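Local coordinates for sugar fermentation stimulation protein homolog (Pyrococcus furiosus, PDB 4DA2), which probably binds DNA and couples an OB-fold domain to a calcium-binding nuclease-like domain of the PD-(D/E)xK type, at residues A35-N39 with I79-L83; G153-K158 with D191-L197; L178-F184 with R224-E230. The protein carries 1 engineered substitution. All blocks are in the same frame, centred on the assembly; numbering follows the deposited sequence.

Contact 1 (A35-N39 with I79-L83); sequences ALITN and IDTRL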
ATOM      1  N   ALA A  35      -7.871   9.646 -15.343  1.00 19.02           N
ATOM      2  CA  ALA A  35      -7.428   9.616 -13.958  1.00 24.74           C
ATOM      3  C   ALA A  35      -6.250   8.665 -13.819  1.00 33.42           C
ATOM      4  O   ALA A  35      -6.283   7.545 -14.323  1.00 19.08           O
ATOM      5  CB  ALA A  35      -8.593   9.170 -13.032  1.00 19.10           C
ATOM      6  N   LEU A  36      -5.197   9.127 -13.157  1.00 15.71           N
ATOM      7  CA  LEU A  36      -4.021   8.318 -12.929  1.00 18.91           C
ATOM      8  C   LEU A  36      -4.318   7.180 -11.952  1.00 20.07           C
ATOM      9  O   LEU A  36      -5.007   7.366 -10.968  1.00 21.88           O
ATOM     10  CB  LEU A  36      -2.922   9.194 -12.324  1.00 25.73           C
ATOM     11  CG  LEU A  36      -1.496   8.742 -12.586  1.00 27.70           C
ATOM     12  CD1 LEU A  36      -1.156   8.918 -14.064  1.00 31.83           C
ATOM     13  CD2 LEU A  36      -0.510   9.525 -11.711  1.00 35.06           C
ATOM     14  N   ILE A  37      -3.778   6.005 -12.244  1.00 17.41           N
ATOM     15  CA  ILE A  37      -3.856   4.870 -11.338  1.00 17.67           C
ATOM     16  C   ILE A  37      -2.407   4.520 -10.949  1.00 21.45           C
ATOM     17  O   ILE A  37      -1.560   4.240 -11.812  1.00 21.22           O
ATOM     18  CB  ILE A  37      -4.553   3.646 -12.018  1.00 19.02           C
ATOM     19  CG1 ILE A  37      -6.040   3.918 -12.273  1.00 25.52           C
ATOM     20  CG2 ILE A  37      -4.336   2.354 -11.173  1.00 19.40           C
ATOM     21  CD1 ILE A  37      -6.681   2.959 -13.299  1.00 29.11           C
ATOM     22  N   THR A  38      -2.102   4.562  -9.652  1.00 17.38           N
ATOM     23  CA  THR A  38      -0.775   4.190  -9.203  1.00 11.76           C
ATOM     24  C   THR A  38      -0.951   2.930  -8.350  1.00 23.36           C
ATOM     25  O   THR A  38      -0.968   2.969  -7.119  1.00 25.13           O
ATOM     26  CB  THR A  38      -0.107   5.345  -8.405  1.00 18.25           C
ATOM     27  OG1 THR A  38      -0.200   6.549  -9.183  1.00 23.41           O
ATOM     28  CG2 THR A  38       1.363   5.061  -8.109  1.00 30.06           C
ATOM     29  N   ASN A  39      -1.147   1.816  -9.027  1.00 20.32           N
ATOM     30  CA  ASN A  39      -1.231   0.495  -8.397  1.00 18.53           C
ATOM     31  C   ASN A  39      -1.155  -0.529  -9.541  1.00 19.55           C
ATOM     32  O   ASN A  39      -1.992  -0.512 -10.449  1.00 36.99           O
ATOM     33  CB  ASN A  39      -2.522   0.349  -7.577  1.00 14.88           C
ATOM     34  CG  ASN A  39      -2.521  -0.874  -6.635  1.00 22.70           C
ATOM     35  OD1 ASN A  39      -2.150  -1.977  -7.034  1.00 28.77           O
ATOM     36  ND2 ASN A  39      -2.976  -0.670  -5.383  1.00 13.99           N
ATOM     37  N   ILE A  79      -6.429   2.694  -2.923  1.00 13.69           N
ATOM     38  CA  ILE A  79      -5.617   1.946  -3.902  1.00  9.37           C
ATOM     39  C   ILE A  79      -4.317   2.598  -4.331  1.00 12.28           C
ATOM     40  O   ILE A  79      -3.423   1.900  -4.832  1.00 12.24           O
ATOM     41  CB  ILE A  79      -6.440   1.581  -5.162  1.00 13.19           C
ATOM     42  CG1 ILE A  79      -6.806   2.825  -5.967  1.00 15.52           C
ATOM     43  CG2 ILE A  79      -7.657   0.740  -4.753  1.00 18.01           C
ATOM     44  CD1 ILE A  79      -6.782   2.599  -7.491  1.00 24.18           C
ATOM     45  N   ASP A  80      -4.197   3.918  -4.133  1.00 17.05           N
ATOM     46  CA  ASP A  80      -3.031   4.665  -4.611  1.00 22.14           C
ATOM     47  C   ASP A  80      -1.827   4.370  -3.718  1.00 20.19           C
ATOM     48  O   ASP A  80      -1.843   4.653  -2.512  1.00 11.66           O
ATOM     49  CB  ASP A  80      -3.317   6.174  -4.640  1.00 15.60           C
ATOM     50  CG  ASP A  80      -2.176   6.981  -5.280  1.00 19.30           C
ATOM     51  OD1 ASP A  80      -2.236   7.256  -6.496  1.00 23.27           O
ATOM     52  OD2 ASP A  80      -1.231   7.359  -4.549  1.00 16.45           O
ATOM     53  N   THR A  81      -0.782   3.807  -4.310  1.00 13.28           N
ATOM     54  CA  THR A  81       0.392   3.408  -3.514  1.00 19.49           C
ATOM     55  C   THR A  81       1.206   4.600  -2.999  1.00 16.01           C
ATOM     56  O   THR A  81       1.861   4.495  -1.954  1.00 13.80           O
ATOM     57  CB  THR A  81       1.293   2.393  -4.252  1.00 17.26           C
ATOM     58  OG1 THR A  81       1.846   3.010  -5.424  1.00 16.23           O
ATOM     59  CG2 THR A  81       0.501   1.138  -4.620  1.00 22.81           C
ATOM     60  N   ARG A  82       1.153   5.721  -3.720  1.00 15.09           N
ATOM     61  CA  ARG A  82       1.768   6.959  -3.266  1.00 14.52           C
ATOM     62  C   ARG A  82       1.115   7.493  -1.990  1.00 13.60           C
ATOM     63  O   ARG A  82       1.838   7.884  -1.050  1.00 15.43           O
ATOM     64  CB  ARG A  82       1.759   8.047  -4.340  1.00 24.95           C
ATOM     65  CG  ARG A  82       2.677   7.820  -5.500  1.00 30.04           C
ATOM     66  CD  ARG A  82       2.457   8.920  -6.525  1.00 59.41           C
ATOM     67  NE  ARG A  82       3.376   8.839  -7.656  1.00 73.34           N
ATOM     68  CZ  ARG A  82       3.169   9.424  -8.833  1.00 58.79           C
ATOM     69  NH1 ARG A  82       2.059  10.123  -9.048  1.00 62.05           N
ATOM     70  NH2 ARG A  82       4.070   9.300  -9.802  1.00 48.96           N
ATOM     71  N   LEU A  83      -0.221   7.484  -1.939  1.00 16.69           N
ATOM     72  CA  LEU A  83      -0.952   7.911  -0.776  1.00 17.30           C
ATOM     73  C   LEU A  83      -0.669   6.943   0.378  1.00 10.90           C
ATOM     74  O   LEU A  83      -0.440   7.377   1.504  1.00 14.21           O
ATOM     75  CB  LEU A  83      -2.464   7.980  -1.061  1.00 12.81           C
ATOM     76  CG  LEU A  83      -3.352   8.504   0.065  1.00 13.39           C
ATOM     77  CD1 LEU A  83      -2.802   9.760   0.763  1.00 15.39           C
ATOM     78  CD2 LEU A  83      -4.795   8.770  -0.441  1.00 10.94           C
TER
HETATM   79  O   HOH W   1      -3.950   5.646  -7.779  1.00 18.67           O
HETATM   80  O   HOH W   2      -0.534   8.632  -7.830  1.00 32.87           O
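Leu36, on strand 31-36, makes the first approach of segment 35-39 to segment 79-83: its CD2 lies 3.7 Å from Arg82 NH1, a methyl beside the charged guanidinium group. Ile37 points sideways, and its CG2 meets Ile79 CD1 at 4.4 Å; both isoleucines also pack on strand 65-72, Ile37 on Leu67 and Ile79 on Phe70. Thr38 is the centre of the contact. Its carbonyl O accepts a hydrogen bond from Thr81 N (2.9 Å), while its CB comes within 3.4 Å of Asp80 OD1. One water accepts from Thr38 N (2.8 Å) and donates to Asp80 OD1 (2.7 Å). A second water donates to Asp80 OD1 (2.6 Å) and lies 2.5 Å from Thr38 OG1, which itself sits over a face of the Arg82 guanidinium. Here the loop leaving an OB-domain strand meets the start of helix 81-93, probably near the junction of the OB and PD-(D/E)xK parts. Asp80 is the N-cap of that helix, its OD2 accepting from Leu83 N at 2.8 Å, so this carboxylate both caps the helix and holds the two waters. Asn39 follows, its ND2 donating to Ile79 O (2.7 Å) and its OD1 accepting from Gly41 N.

Contact 2 (G153-K158 with D191-L197); sequences GQRHIK and DPKIAEL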
ATOM      1  N   GLY A 153       7.697  -7.729  -6.910  1.00 21.95           N
ATOM      2  CA  GLY A 153       7.586  -8.145  -5.507  1.00 22.02           C
ATOM      3  C   GLY A 153       8.410  -9.358  -5.125  1.00 21.52           C
ATOM      4  O   GLY A 153       8.955  -9.416  -4.019  1.00 15.76           O
ATOM      5  N   GLN A 154       8.512 -10.339  -6.028  1.00 21.28           N
ATOM      6  CA  GLN A 154       9.388 -11.482  -5.801  1.00 23.94           C
ATOM      7  C   GLN A 154      10.832 -11.020  -5.616  1.00 20.91           C
ATOM      8  O   GLN A 154      11.500 -11.485  -4.707  1.00 17.27           O
ATOM      9  CB  GLN A 154       9.299 -12.505  -6.941  1.00 20.71           C
ATOM     10  CG  GLN A 154       7.957 -13.215  -7.056  1.00 24.11           C
ATOM     11  CD  GLN A 154       7.852 -14.052  -8.332  1.00 30.30           C
ATOM     12  OE1 GLN A 154       8.845 -14.312  -8.995  1.00 29.03           O
ATOM     13  NE2 GLN A 154       6.648 -14.463  -8.674  1.00 21.97           N
ATOM     14  N   ARG A 155      11.277 -10.083  -6.461  1.00 19.94           N
ATOM     15  CA  ARG A 155      12.609  -9.480  -6.360  1.00 15.87           C
ATOM     16  C   ARG A 155      12.817  -8.767  -5.040  1.00 19.85           C
ATOM     17  O   ARG A 155      13.845  -8.926  -4.425  1.00 15.07           O
ATOM     18  CB  ARG A 155      12.855  -8.493  -7.510  1.00 17.83           C
ATOM     19  CG  ARG A 155      13.322  -9.160  -8.785  1.00 17.72           C
ATOM     20  CD  ARG A 155      13.657  -8.085  -9.854  1.00 29.18           C
ATOM     21  NE  ARG A 155      13.318  -8.552 -11.194  1.00 79.45           N
ATOM     22  CZ  ARG A 155      12.481  -7.944 -12.030  1.00 21.17           C
ATOM     23  NH1 ARG A 155      11.874  -6.796 -11.699  1.00 27.76           N
ATOM     24  NH2 ARG A 155      12.251  -8.483 -13.215  1.00 41.16           N
ATOM     25  N   HIS A 156      11.841  -7.965  -4.634  1.00 17.25           N
ATOM     26  CA  HIS A 156      11.962  -7.229  -3.382  1.00 13.40           C
ATOM     27  C   HIS A 156      12.103  -8.171  -2.200  1.00  9.94           C
ATOM     28  O   HIS A 156      12.940  -7.949  -1.340  1.00 13.50           O
ATOM     29  CB  HIS A 156      10.774  -6.302  -3.167  1.00 13.41           C
ATOM     30  CG  HIS A 156      10.691  -5.164  -4.135  1.00 16.84           C
ATOM     31  ND1 HIS A 156       9.522  -4.464  -4.344  1.00 15.69           N
ATOM     32  CD2 HIS A 156      11.623  -4.599  -4.947  1.00 23.91           C
ATOM     33  CE1 HIS A 156       9.740  -3.502  -5.229  1.00 18.58           C
ATOM     34  NE2 HIS A 156      11.002  -3.578  -5.625  1.00 25.58           N
ATOM     35  N   ILE A 157      11.287  -9.222  -2.149  1.00 13.60           N
ATOM     36  CA  ILE A 157      11.339 -10.155  -1.009  1.00 12.79           C
ATOM     37  C   ILE A 157      12.690 -10.889  -0.981  1.00 12.39           C
ATOM     38  O   ILE A 157      13.280 -11.108   0.098  1.00 13.29           O
ATOM     39  CB  ILE A 157      10.124 -11.125  -0.967  1.00 11.16           C
ATOM     40  CG1 ILE A 157       8.825 -10.316  -0.803  1.00 13.13           C
ATOM     41  CG2 ILE A 157      10.286 -12.154   0.225  1.00 10.17           C
ATOM     42  CD1 ILE A 157       7.541 -11.033  -1.335  1.00 15.22           C
ATOM     43  N   LYS A 158      13.205 -11.230  -2.174  1.00 13.01           N
ATOM     44  CA  LYS A 158      14.529 -11.848  -2.274  1.00 15.57           C
ATOM     45  C   LYS A 158      15.633 -10.955  -1.730  1.00 20.03           C
ATOM     46  O   LYS A 158      16.517 -11.431  -1.018  1.00 16.61           O
ATOM     47  CB  LYS A 158      14.807 -12.352  -3.704  1.00 19.06           C
ATOM     48  CG  LYS A 158      13.980 -13.599  -4.060  1.00 21.50           C
ATOM     49  CD  LYS A 158      14.217 -14.051  -5.511  1.00 26.27           C
ATOM     50  CE  LYS A 158      13.556 -15.394  -5.789  1.00 37.34           C
ATOM     51  NZ  LYS A 158      13.819 -15.854  -7.180  1.00 51.98           N
ATOM     52  N   ASP A 191      -0.084 -15.355  -6.147  1.00 26.38           N
ATOM     53  CA  ASP A 191       1.318 -15.583  -6.436  1.00 22.17           C
ATOM     54  C   ASP A 191       1.944 -16.601  -5.464  1.00 29.74           C
ATOM     55  O   ASP A 191       2.446 -16.216  -4.409  1.00 20.78           O
ATOM     56  CB  ASP A 191       2.100 -14.268  -6.423  1.00 16.35           C
ATOM     57  CG  ASP A 191       3.494 -14.438  -7.025  1.00 29.20           C
ATOM     58  OD1 ASP A 191       4.021 -15.566  -6.938  1.00 22.53           O
ATOM     59  OD2 ASP A 191       4.055 -13.469  -7.587  1.00 24.74           O
ATOM     60  N   PRO A 192       1.926 -17.897  -5.827  1.00 22.15           N
ATOM     61  CA  PRO A 192       2.413 -18.967  -4.942  1.00 23.74           C
ATOM     62  C   PRO A 192       3.900 -18.815  -4.604  1.00 22.78           C
ATOM     63  O   PRO A 192       4.301 -19.190  -3.516  1.00 20.70           O
ATOM     64  CB  PRO A 192       2.179 -20.235  -5.767  1.00 27.72           C
ATOM     65  CG  PRO A 192       1.034 -19.874  -6.657  1.00 19.65           C
ATOM     66  CD  PRO A 192       1.293 -18.447  -7.044  1.00 25.44           C
ATOM     67  N   LYS A 193       4.700 -18.266  -5.517  1.00 17.85           N
ATOM     68  CA  LYS A 193       6.136 -18.023  -5.258  1.00 21.99           C
ATOM     69  C   LYS A 193       6.318 -16.993  -4.115  1.00 20.55           C
ATOM     70  O   LYS A 193       7.186 -17.162  -3.223  1.00 16.14           O
ATOM     71  CB  LYS A 193       6.854 -17.546  -6.528  1.00 22.82           C
ATOM     72  CG  LYS A 193       6.765 -18.530  -7.716  1.00 30.31           C
ATOM     73  CD  LYS A 193       7.504 -18.009  -8.949  1.00 46.39           C
ATOM     74  CE  LYS A 193       7.386 -18.991 -10.122  1.00 30.30           C
ATOM     75  NZ  LYS A 193       8.002 -18.425 -11.350  1.00 52.50           N
ATOM     76  N   ILE A 194       5.482 -15.956  -4.148  1.00 21.51           N
ATOM     77  CA  ILE A 194       5.513 -14.920  -3.113  1.00 17.75           C
ATOM     78  C   ILE A 194       5.099 -15.487  -1.763  1.00 14.01           C
ATOM     79  O   ILE A 194       5.734 -15.194  -0.744  1.00 20.75           O
ATOM     80  CB  ILE A 194       4.667 -13.674  -3.472  1.00 16.92           C
ATOM     81  CG1 ILE A 194       5.432 -12.774  -4.445  1.00 19.80           C
ATOM     82  CG2 ILE A 194       4.367 -12.839  -2.185  1.00 16.94           C
ATOM     83  CD1 ILE A 194       4.638 -11.570  -4.873  1.00 16.99           C
ATOM     84  N   ALA A 195       4.045 -16.291  -1.735  1.00 15.18           N
ATOM     85  CA  ALA A 195       3.650 -16.924  -0.462  1.00 19.26           C
ATOM     86  C   ALA A 195       4.807 -17.780   0.114  1.00 21.95           C
ATOM     87  O   ALA A 195       5.110 -17.702   1.314  1.00 19.49           O
ATOM     88  CB  ALA A 195       2.374 -17.727  -0.620  1.00 18.77           C
ATOM     89  N   GLU A 196       5.473 -18.552  -0.751  1.00 16.63           N
ATOM     90  CA  GLU A 196       6.641 -19.356  -0.335  1.00 16.45           C
ATOM     91  C   GLU A 196       7.798 -18.471   0.146  1.00 23.00           C
ATOM     92  O   GLU A 196       8.405 -18.753   1.183  1.00 17.67           O
ATOM     93  CB  GLU A 196       7.085 -20.304  -1.465  1.00 22.05           C
ATOM     94  CG  GLU A 196       8.341 -21.135  -1.165  1.00 41.23           C
ATOM     95  CD  GLU A 196       8.149 -22.213  -0.104  1.00 39.18           C
ATOM     96  OE1 GLU A 196       7.064 -22.311   0.516  1.00 27.92           O
ATOM     97  OE2 GLU A 196       9.112 -22.978   0.112  1.00 43.26           O
ATOM     98  N   LEU A 197       8.099 -17.417  -0.615  1.00 19.26           N
ATOM     99  CA  LEU A 197       9.144 -16.456  -0.274  1.00 20.38           C
ATOM    100  C   LEU A 197       8.877 -15.733   1.064  1.00 15.71           C
ATOM    101  O   LEU A 197       9.801 -15.443   1.783  1.00 13.60           O
ATOM    102  CB  LEU A 197       9.336 -15.426  -1.409  1.00 20.21           C
ATOM    103  CG  LEU A 197      10.114 -15.867  -2.674  1.00 13.89           C
ATOM    104  CD1 LEU A 197      10.001 -14.759  -3.746  1.00 18.90           C
ATOM    105  CD2 LEU A 197      11.572 -16.180  -2.330  1.00 19.29           C
TER
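Two helices of the PD-(D/E)xK domain pack side by side here, helix 151-165 against helix 192-204, pointing the same way: over these segments the N-to-C directions differ by 13° and the axes come within 9.9 Å. The backbones are closest near the start, with Gln154 CA and Ile194 CA 5.8 Å apart, and Ile157 CA and Leu197 CA follow at 6.7 Å, one turn further along each helix.

Apolar packing fills most of the interface. Ile157 reaches both partners, its CD1 touching Ile194 CG2 at 3.7 Å and its CG2 meeting Leu197 CB at 3.8 Å. Leu197 points at the facing helix and fits between Gln154 and Lys158: its CD1 lies 3.7 Å from Gln154 O, and its CD2 3.9 Å from Lys158 CG, so the aliphatic part of the lysine closes the outer margin. Gly153 brings its backbone near Ile194, with Gly153 C 4.4 Å from Ile194 CD1; an ideal CB here would lie only 3.5 Å from that methyl.

The polar contacts gather at the N-terminal end of helix 192-204. Asp191 is its N-cap, OD1 accepting from Ile194 N at 3.2 Å. The other oxygen, OD2, accepts from Ser150 N in the loop before helix 151-165, so one carboxylate joins the starts of both helices. Gln154 extends its amide across the gap, passing 3.7 Å from Lys193 CD at NE2, and that same NE2 donates to Asp191 OD2 at 3.0 Å.

Contact 3 (L178-F184 with R224-E230); sequences LPNVSKF and RGELGVE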
ATOM      1  N   LEU A 178      -7.897  -1.110   3.517  1.00 13.22           N
ATOM      2  CA  LEU A 178      -9.319  -1.430   3.355  1.00 14.08           C
ATOM      3  C   LEU A 178      -9.980  -1.207   4.697  1.00 14.27           C
ATOM      4  O   LEU A 178      -9.394  -1.551   5.714  1.00 17.89           O
ATOM      5  CB  LEU A 178      -9.488  -2.942   3.079  1.00 23.93           C
ATOM      6  CG  LEU A 178      -9.022  -3.582   1.779  1.00 35.23           C
ATOM      7  CD1 LEU A 178      -9.243  -5.058   1.853  1.00 21.24           C
ATOM      8  CD2 LEU A 178      -9.729  -3.007   0.567  1.00 29.81           C
ATOM      9  N   PRO A 179     -11.218  -0.688   4.709  1.00 16.27           N
ATOM     10  CA  PRO A 179     -11.964  -0.690   5.968  1.00 13.72           C
ATOM     11  C   PRO A 179     -12.364  -2.132   6.315  1.00 14.61           C
ATOM     12  O   PRO A 179     -12.356  -3.026   5.445  1.00 17.44           O
ATOM     13  CB  PRO A 179     -13.220   0.144   5.635  1.00 22.37           C
ATOM     14  CG  PRO A 179     -13.420  -0.093   4.140  1.00 20.59           C
ATOM     15  CD  PRO A 179     -12.019  -0.162   3.579  1.00 24.58           C
ATOM     16  N   ASN A 180     -12.680  -2.347   7.587  1.00 15.53           N
ATOM     17  CA  ASN A 180     -13.203  -3.628   8.106  1.00 24.70           C
ATOM     18  C   ASN A 180     -12.371  -4.865   7.767  1.00 25.56           C
ATOM     19  O   ASN A 180     -12.880  -5.869   7.286  1.00 28.44           O
ATOM     20  CB  ASN A 180     -14.677  -3.834   7.707  1.00 26.63           C
ATOM     21  CG  ASN A 180     -15.538  -2.650   8.080  1.00 25.89           C
ATOM     22  OD1 ASN A 180     -15.596  -1.666   7.342  1.00 46.61           O
ATOM     23  ND2 ASN A 180     -16.165  -2.707   9.256  1.00 33.84           N
ATOM     24  N   VAL A 181     -11.077  -4.775   8.011  1.00 24.23           N
ATOM     25  CA  VAL A 181     -10.236  -5.949   8.005  1.00 18.59           C
ATOM     26  C   VAL A 181      -9.465  -5.895   9.307  1.00 17.81           C
ATOM     27  O   VAL A 181      -9.208  -4.807   9.828  1.00 15.09           O
ATOM     28  CB  VAL A 181      -9.242  -5.997   6.780  1.00 19.66           C
ATOM     29  CG1 VAL A 181      -9.963  -6.360   5.477  1.00 22.15           C
ATOM     30  CG2 VAL A 181      -8.434  -4.697   6.661  1.00 19.69           C
ATOM     31  N   SER A 182      -9.155  -7.066   9.865  1.00 16.47           N
ATOM     32  CA  SER A 182      -8.454  -7.136  11.152  1.00 21.19           C
ATOM     33  C   SER A 182      -7.209  -8.001  11.079  1.00 22.56           C
ATOM     34  O   SER A 182      -6.445  -8.117  12.065  1.00 19.50           O
ATOM     35  CB  SER A 182      -9.380  -7.735  12.219  1.00 16.77           C
ATOM     36  OG  SER A 182      -9.824  -9.004  11.767  1.00 16.59           O
ATOM     37  N   LYS A 183      -7.032  -8.645   9.938  1.00 15.11           N
ATOM     38  CA  LYS A 183      -5.930  -9.596   9.707  1.00 12.57           C
ATOM     39  C   LYS A 183      -5.294  -9.416   8.338  1.00 16.79           C
ATOM     40  O   LYS A 183      -5.845  -8.729   7.495  1.00 17.12           O
ATOM     41  CB  LYS A 183      -6.426 -11.049   9.847  1.00 17.18           C
ATOM     42  CG  LYS A 183      -6.988 -11.367  11.230  1.00 23.91           C
ATOM     43  CD  LYS A 183      -7.250 -12.858  11.390  1.00 28.77           C
ATOM     44  CE  LYS A 183      -8.588 -13.249  10.791  1.00 35.43           C
ATOM     45  NZ  LYS A 183      -9.716 -12.957  11.712  1.00 43.73           N
ATOM     46  N   PHE A 184      -4.110  -9.999   8.165  1.00 13.50           N
ATOM     47  CA  PHE A 184      -3.440 -10.077   6.879  1.00  9.53           C
ATOM     48  C   PHE A 184      -2.996 -11.497   6.570  1.00 15.24           C
ATOM     49  O   PHE A 184      -2.504 -12.172   7.462  1.00 15.90           O
ATOM     50  CB  PHE A 184      -2.188  -9.129   6.840  1.00 11.08           C
ATOM     51  CG  PHE A 184      -1.293  -9.407   5.654  1.00 14.98           C
ATOM     52  CD1 PHE A 184      -1.527  -8.794   4.419  1.00  8.62           C
ATOM     53  CD2 PHE A 184      -0.286 -10.367   5.740  1.00 15.25           C
ATOM     54  CE1 PHE A 184      -0.727  -9.134   3.301  1.00 13.03           C
ATOM     55  CE2 PHE A 184       0.520 -10.684   4.655  1.00 12.18           C
ATOM     56  CZ  PHE A 184       0.293 -10.069   3.417  1.00 14.83           C
ATOM     57  N   ARG A 224      -5.974   2.326  11.827  1.00 15.87           N
ATOM     58  CA  ARG A 224      -6.733   1.494  12.749  1.00 18.06           C
ATOM     59  C   ARG A 224      -5.827   0.673  13.694  1.00 17.10           C
ATOM     60  O   ARG A 224      -6.304   0.141  14.692  1.00 28.03           O
ATOM     61  CB  ARG A 224      -7.730   0.594  12.003  1.00 23.15           C
ATOM     62  CG  ARG A 224      -8.861   1.352  11.237  1.00 17.88           C
ATOM     63  CD  ARG A 224      -9.995   0.374  10.837  1.00 17.59           C
ATOM     64  NE  ARG A 224      -9.472  -0.810  10.157  1.00 20.24           N
ATOM     65  CZ  ARG A 224      -9.084  -0.839   8.884  1.00 23.77           C
ATOM     66  NH1 ARG A 224      -9.189   0.245   8.125  1.00 19.85           N
ATOM     67  NH2 ARG A 224      -8.595  -1.957   8.360  1.00 18.63           N
ATOM     68  N   GLY A 225      -4.533   0.628  13.398  1.00 20.31           N
ATOM     69  CA  GLY A 225      -3.573  -0.161  14.162  1.00 21.76           C
ATOM     70  C   GLY A 225      -3.056  -1.329  13.335  1.00 21.80           C
ATOM     71  O   GLY A 225      -3.277  -1.399  12.102  1.00 19.75           O
ATOM     72  N   GLU A 226      -2.406  -2.281  14.001  1.00 13.68           N
ATOM     73  CA  GLU A 226      -1.870  -3.425  13.263  1.00 17.78           C
ATOM     74  C   GLU A 226      -2.909  -4.508  12.995  1.00 16.53           C
ATOM     75  O   GLU A 226      -3.882  -4.674  13.742  1.00 18.71           O
ATOM     76  CB  GLU A 226      -0.676  -4.048  13.988  1.00 18.54           C
ATOM     77  CG  GLU A 226       0.525  -3.147  14.075  1.00 23.84           C
ATOM     78  CD  GLU A 226       1.693  -3.828  14.792  1.00 25.46           C
ATOM     79  OE1 GLU A 226       2.018  -4.999  14.447  1.00 29.61           O
ATOM     80  OE2 GLU A 226       2.311  -3.176  15.654  1.00 26.90           O
ATOM     81  N   LEU A 227      -2.677  -5.274  11.937  1.00 16.40           N
ATOM     82  CA  LEU A 227      -3.516  -6.407  11.593  1.00 17.03           C
ATOM     83  C   LEU A 227      -2.778  -7.672  12.034  1.00 13.20           C
ATOM     84  O   LEU A 227      -1.529  -7.701  12.041  1.00 14.25           O
ATOM     85  CB  LEU A 227      -3.756  -6.465  10.075  1.00 22.50           C
ATOM     86  CG  LEU A 227      -4.301  -5.207   9.366  1.00 20.81           C
ATOM     87  CD1 LEU A 227      -4.354  -5.423   7.852  1.00 15.53           C
ATOM     88  CD2 LEU A 227      -5.680  -4.863   9.898  1.00 13.95           C
ATOM     89  N   GLY A 228      -3.542  -8.703  12.386  1.00 18.74           N
ATOM     90  CA  GLY A 228      -2.957  -9.979  12.777  1.00 22.04           C
ATOM     91  C   GLY A 228      -2.390 -10.683  11.557  1.00 16.44           C
ATOM     92  O   GLY A 228      -3.117 -11.009  10.645  1.00 19.65           O
ATOM     93  N   VAL A 229      -1.078 -10.908  11.580  1.00 13.58           N
ATOM     94  CA  VAL A 229      -0.334 -11.496  10.487  1.00 12.08           C
ATOM     95  C   VAL A 229      -0.352 -13.019  10.507  1.00 23.92           C
ATOM     96  O   VAL A 229       0.022 -13.642  11.511  1.00 18.63           O
ATOM     97  CB  VAL A 229       1.126 -10.998  10.516  1.00 14.83           C
ATOM     98  CG1 VAL A 229       1.942 -11.690   9.462  1.00 20.15           C
ATOM     99  CG2 VAL A 229       1.166  -9.453  10.298  1.00 14.48           C
ATOM    100  N   GLU A 230      -0.783 -13.603   9.394  1.00 14.56           N
ATOM    101  CA  GLU A 230      -0.632 -15.052   9.139  1.00 19.70           C
ATOM    102  C   GLU A 230       0.229 -15.267   7.895  1.00 21.75           C
ATOM    103  O   GLU A 230       0.013 -14.627   6.850  1.00 27.28           O
ATOM    104  CB  GLU A 230      -1.994 -15.729   8.937  1.00 17.34           C
ATOM    105  CG  GLU A 230      -2.934 -15.530  10.104  1.00 19.55           C
ATOM    106  CD  GLU A 230      -4.278 -16.182   9.895  1.00 17.52           C
ATOM    107  OE1 GLU A 230      -4.439 -16.958   8.949  1.00 28.89           O
ATOM    108  OE2 GLU A 230      -5.180 -15.876  10.708  1.00 28.20           O
TER
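This is a parallel strand pairing in the large mixed sheet, formed where strand 183-186 runs beside the end of strand 220-229, with Arg224 reaching over to the loop that precedes strand 183-186. Lys183 pairs with Gly228 and Phe184 with Val229, their CA atoms 4.3 and 5.0 Å apart. The hydrogen bonds zigzag between the two strands: Gly228 N donates to Ser182 O (3.0 Å), Phe184 N to Gly228 O (2.9 Å) and Glu230 N to Phe184 O (3.0 Å). Ahead of the pairing the backbones diverge, and Leu227 fills the space, its CD2 3.5 Å from Val181 O and its CD1 3.6 Å from Lys183 O. Farther back, Arg224 NH2 donates to Val181 O (3.3 Å) and makes a weak bond to Leu178 O (2.8 Å); Pro179 CA lies over one face of the guanidinium, whose NH1 also bonds His214. On the sheet face opposite Phe184, Lys183 makes a cation-pi contact with Tyr142, whose hydroxyl is hydrogen-bonded to Glu230. Phe184 stacks on Phe174 of strand 169-176 and touches Ala210 of strand 207-215, while strand 142-145 runs parallel along the other edge of strand 183-186.

The three contacts lie 21 to 22 Å apart between centres and do not touch, and none shares a helix or strand with another. Contact 2 is the most buried by residue although farthest from the chain's centre, whereas contacts 1 and 3 are only partly buried and lie on opposite sides of that centre. Contact 1 joins a loop to a helix start through direct bonds and two waters; contact 3 relies on sheet backbone bonds supplemented by an arginine, and contact 2 mainly on aliphatic packing, with one side-chain hydrogen bond. N-cap aspartates recur in contacts 1 and 2. Contacts 2 and 3 cross along the chain, their segments alternating, while contact 1 closes before either opens.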